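Local coordinates for Myo-inositol-1-phosphate synthase-related protein (Thermotoga maritima MSB8, PDB 3CIN) that binds nicotinamide-adenine-dinucleotide in a Rossmann-type domain and is related to the myo-inositol-1-phosphate synthases, at residues K97-L101 and E112-D116. Numbering follows the deposited sequence.
Sequences KGVHL and EGLED. With NAD (nicotinamide-adenine-dinucleotide), chain F.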
ATOM      1  N   LYS A  97      41.548  17.554  -2.456  1.00 28.27           N
ATOM      2  CA  LYS A  97      41.304  17.102  -3.830  1.00 29.27           C
ATOM      3  C   LYS A  97      41.697  15.640  -4.014  1.00 28.35           C
ATOM      4  O   LYS A  97      42.852  15.237  -3.748  1.00 31.02           O
ATOM      5  CB  LYS A  97      42.107  18.015  -4.821  1.00 28.81           C
ATOM      6  CG  LYS A  97      41.912  17.711  -6.294  1.00 31.41           C
ATOM      7  CD  LYS A  97      42.579  18.732  -7.174  1.00 36.07           C
ATOM      8  CE  LYS A  97      44.037  18.746  -7.037  1.00 41.01           C
ATOM      9  NZ  LYS A  97      44.551  19.947  -7.769  1.00 49.08           N
ATOM     10  N   GLY A  98      40.736  14.870  -4.526  1.00 27.89           N
ATOM     11  CA  GLY A  98      40.942  13.504  -4.954  1.00 27.40           C
ATOM     12  C   GLY A  98      41.269  13.308  -6.428  1.00 29.55           C
ATOM     13  O   GLY A  98      41.980  14.095  -7.015  1.00 30.43           O
ATOM     14  N   VAL A  99      40.807  12.184  -6.976  1.00 29.83           N
ATOM     15  CA  VAL A  99      40.937  11.827  -8.383  1.00 29.40           C
ATOM     16  C   VAL A  99      39.530  11.634  -8.923  1.00 29.23           C
ATOM     17  O   VAL A  99      38.722  10.929  -8.303  1.00 31.20           O
ATOM     18  CB  VAL A  99      41.781  10.520  -8.540  1.00 30.66           C
ATOM     19  CG1 VAL A  99      43.193  10.744  -8.075  1.00 28.64           C
ATOM     20  CG2 VAL A  99      41.232   9.389  -7.775  1.00 39.53           C
ATOM     21  N   HIS A 100      39.220  12.225 -10.067  1.00 30.09           N
ATOM     22  CA  HIS A 100      37.820  12.266 -10.524  1.00 29.86           C
ATOM     23  C   HIS A 100      37.447  11.177 -11.479  1.00 29.65           C
ATOM     24  O   HIS A 100      36.345  10.636 -11.424  1.00 30.39           O
ATOM     25  CB  HIS A 100      37.386  13.645 -11.081  1.00 33.20           C
ATOM     26  CG  HIS A 100      38.157  14.147 -12.261  1.00 37.70           C
ATOM     27  ND1 HIS A 100      37.889  13.753 -13.555  1.00 38.47           N
ATOM     28  CD2 HIS A 100      39.150  15.068 -12.348  1.00 42.41           C
ATOM     29  CE1 HIS A 100      38.706  14.377 -14.385  1.00 43.02           C
ATOM     30  NE2 HIS A 100      39.473  15.193 -13.679  1.00 38.00           N
ATOM     31  N   LEU A 101      38.368  10.870 -12.379  0.50 30.71           N
ATOM     32  CA  LEU A 101      38.066  10.028 -13.523  0.50 31.52           C
ATOM     33  C   LEU A 101      36.677  10.364 -14.086  0.50 31.63           C
ATOM     34  O   LEU A 101      36.392  11.537 -14.349  0.50 33.66           O
ATOM     35  CB  LEU A 101      38.249   8.569 -13.152  0.50 32.51           C
ATOM     36  CG  LEU A 101      39.737   8.262 -12.974  0.50 34.77           C
ATOM     37  CD1 LEU A 101      39.889   7.040 -12.151  0.50 27.12           C
ATOM     38  CD2 LEU A 101      40.396   8.099 -14.344  0.50 29.70           C
ATOM     39  N   GLU A 112      37.513  18.758 -10.146  1.00 34.64           N
ATOM     40  CA  GLU A 112      38.969  18.790 -10.183  1.00 37.17           C
ATOM     41  C   GLU A 112      39.592  17.564  -9.538  1.00 37.14           C
ATOM     42  O   GLU A 112      39.052  16.959  -8.609  1.00 33.92           O
ATOM     43  CB  GLU A 112      39.533  20.066  -9.585  1.00 41.64           C
ATOM     44  CG  GLU A 112      38.798  20.679  -8.473  1.00 46.25           C
ATOM     45  CD  GLU A 112      39.417  22.018  -8.065  1.00 47.49           C
ATOM     46  OE1 GLU A 112      39.423  22.947  -8.912  1.00 67.64           O
ATOM     47  OE2 GLU A 112      39.897  22.147  -6.909  1.00 64.46           O
ATOM     48  N   GLY A 113      40.748  17.192 -10.060  1.00 31.57           N
ATOM     49  CA  GLY A 113      41.369  15.925  -9.731  1.00 31.89           C
ATOM     50  C   GLY A 113      42.862  15.971  -9.849  1.00 29.13           C
ATOM     51  O   GLY A 113      43.420  16.710 -10.676  1.00 29.24           O
ATOM     52  N   LEU A 114      43.530  15.220  -8.999  1.00 31.80           N
ATOM     53  CA  LEU A 114      44.992  15.108  -9.080  1.00 30.94           C
ATOM     54  C   LEU A 114      45.419  14.713 -10.500  1.00 33.88           C
ATOM     55  O   LEU A 114      46.406  15.219 -11.021  1.00 34.16           O
ATOM     56  CB  LEU A 114      45.494  14.095  -8.049  1.00 32.32           C
ATOM     57  CG  LEU A 114      45.413  14.505  -6.588  1.00 33.50           C
ATOM     58  CD1 LEU A 114      45.752  13.317  -5.670  1.00 34.67           C
ATOM     59  CD2 LEU A 114      46.394  15.686  -6.377  1.00 36.15           C
ATOM     60  N   GLU A 115      44.638  13.876 -11.169  1.00 30.69           N
ATOM     61  CA  GLU A 115      45.110  13.244 -12.423  1.00 33.58           C
ATOM     62  C   GLU A 115      44.969  14.197 -13.621  1.00 35.40           C
ATOM     63  O   GLU A 115      45.319  13.849 -14.742  1.00 37.18           O
ATOM     64  CB  GLU A 115      44.437  11.864 -12.637  1.00 31.28           C
ATOM     65  CG  GLU A 115      43.032  11.866 -13.286  1.00 34.27           C
ATOM     66  CD  GLU A 115      41.882  12.329 -12.402  1.00 35.97           C
ATOM     67  OE1 GLU A 115      42.112  12.850 -11.294  1.00 33.69           O
ATOM     68  OE2 GLU A 115      40.722  12.172 -12.875  1.00 34.17           O
ATOM     69  N   ASP A 116      44.472  15.409 -13.352  1.00 34.82           N
ATOM     70  CA  ASP A 116      44.474  16.524 -14.307  1.00 35.57           C
ATOM     71  C   ASP A 116      45.889  17.060 -14.534  1.00 35.70           C
ATOM     72  O   ASP A 116      46.165  17.673 -15.563  1.00 34.82           O
ATOM     73  CB  ASP A 116      43.653  17.689 -13.776  1.00 33.31           C
ATOM     74  CG  ASP A 116      42.145  17.391 -13.688  1.00 39.80           C
ATOM     75  OD1 ASP A 116      41.629  16.494 -14.386  1.00 41.66           O
ATOM     76  OD2 ASP A 116      41.469  18.103 -12.930  1.00 44.52           O
TER
HETATM   77  PA  NAD F 400      26.132  12.257  -3.073  1.00 30.21           P
HETATM   78  O1A NAD F 400      25.325  13.146  -2.165  1.00 30.14           O
HETATM   79  O2A NAD F 400      26.083  12.721  -4.496  1.00 32.40           O
HETATM   80  O5B NAD F 400      27.616  12.390  -2.582  1.00 29.79           O
HETATM   81  C5B NAD F 400      28.692  11.891  -3.374  1.00 33.91           C
HETATM   82  C4B NAD F 400      29.897  12.774  -3.100  1.00 31.32           C
HETATM   83  O4B NAD F 400      31.044  12.177  -3.683  1.00 31.01           O
HETATM   84  C3B NAD F 400      29.800  14.188  -3.660  1.00 31.00           C
HETATM   85  O3B NAD F 400      30.247  15.147  -2.717  1.00 28.33           O
HETATM   86  C2B NAD F 400      30.729  14.157  -4.867  1.00 33.16           C
HETATM   87  O2B NAD F 400      31.152  15.437  -5.251  1.00 29.18           O
HETATM   88  C1B NAD F 400      31.797  13.214  -4.361  1.00 30.92           C
HETATM   89  N9A NAD F 400      32.610  12.570  -5.396  1.00 26.88           N
HETATM   90  C8A NAD F 400      32.117  12.092  -6.606  1.00 28.52           C
HETATM   91  N7A NAD F 400      33.160  11.438  -7.222  1.00 29.18           N
HETATM   92  C5A NAD F 400      34.263  11.538  -6.410  1.00 28.23           C
HETATM   93  C6A NAD F 400      35.595  11.149  -6.576  1.00 30.78           C
HETATM   94  N6A NAD F 400      36.030  10.444  -7.668  1.00 31.10           N
HETATM   95  N1A NAD F 400      36.453  11.375  -5.519  1.00 26.93           N
HETATM   96  C2A NAD F 400      36.015  12.036  -4.385  1.00 28.62           C
HETATM   97  N3A NAD F 400      34.724  12.499  -4.240  1.00 26.17           N
HETATM   98  C4A NAD F 400      33.884  12.241  -5.264  1.00 26.24           C
HETATM   99  O3  NAD F 400      25.684  10.753  -2.934  1.00 28.15           O
HETATM  100  PN  NAD F 400      25.258  10.033  -1.597  1.00 29.79           P
HETATM  101  O1N NAD F 400      23.767   9.969  -1.566  1.00 31.96           O
HETATM  102  O2N NAD F 400      26.070  10.528  -0.447  1.00 29.80           O
HETATM  103  O5D NAD F 400      25.704   8.537  -1.913  1.00 31.31           O
HETATM  104  C5D NAD F 400      27.067   8.182  -1.884  1.00 32.51           C
HETATM  105  C4D NAD F 400      27.290   6.788  -2.459  1.00 31.50           C
HETATM  106  O4D NAD F 400      26.711   5.853  -1.591  1.00 31.31           O
HETATM  107  C3D NAD F 400      26.720   6.540  -3.846  1.00 30.99           C
HETATM  108  O3D NAD F 400      27.617   5.684  -4.600  1.00 34.51           O
HETATM  109  C2D NAD F 400      25.469   5.738  -3.523  1.00 33.56           C
HETATM  110  O2D NAD F 400      25.101   4.862  -4.592  1.00 38.87           O
HETATM  111  C1D NAD F 400      25.967   4.933  -2.344  1.00 33.24           C
HETATM  112  N1N NAD F 400      24.884   4.392  -1.526  1.00 36.64           N
HETATM  113  C2N NAD F 400      24.017   5.221  -0.938  1.00 35.64           C
HETATM  114  C3N NAD F 400      23.025   4.593  -0.138  1.00 42.39           C
HETATM  115  C7N NAD F 400      22.222   5.460   0.720  1.00 41.61           C
HETATM  116  O7N NAD F 400      22.429   6.803   0.580  1.00 48.49           O
HETATM  117  N7N NAD F 400      21.349   4.924   1.588  1.00 57.75           N
HETATM  118  C4N NAD F 400      22.942   3.223   0.011  1.00 43.86           C
HETATM  119  C5N NAD F 400      23.837   2.405  -0.617  1.00 51.05           C
HETATM  120  C6N NAD F 400      24.833   3.030  -1.381  1.00 38.95           C
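At the adenine end of the NAD pocket, the loop that leaves edge strand 96-97 of the parallel sheet is held by the carboxylate of E115, which accepts the backbone amides of H100 and L101. Its OE2 accepts the amide of L101 at 2.7 Å, and OE1 takes H100 N at 3.2 Å, each on the syn side though out of the carboxylate plane; a weak bond also runs from H100 N to OE2. The E115 chain folds back at chi2 (-74°), bringing the acid end to these amides. OE2 also sits over the centre of the H100 imidazole, 3.1 Å above the ring plane, with ring and carboxylate planes 48° apart. The ring is fixed in its own plane from both nitrogens: NE2 gives a short, fairly straight bond to D116 OD1 (2.6 Å), and ND1 reaches a lone pair of L101 O at 2.8 Å. D116 OD2 accepts G113 N from above the carboxylate plane, tying the acid back to the residue that precedes the 3-10 turn 114-116. With both nitrogens facing acceptors and two carboxylates close by, the imidazole is probably biased toward its protonated form. Nearer the strand, L114 N donates almost straight to G98 O (2.8 Å), while the methylenes of K97 lie alongside G113 and meet L114 CD2. V99 CG1 touches L114 CB, and both side chains also pack on A123 of helix 120-134. In this loop the carbonyl of V99 faces the cofactor, and V99 O, just past edge strand 96-97, accepts NAD N6A at 2.8 Å, on the adenine side of a Rossmann-type NAD-binding sheet.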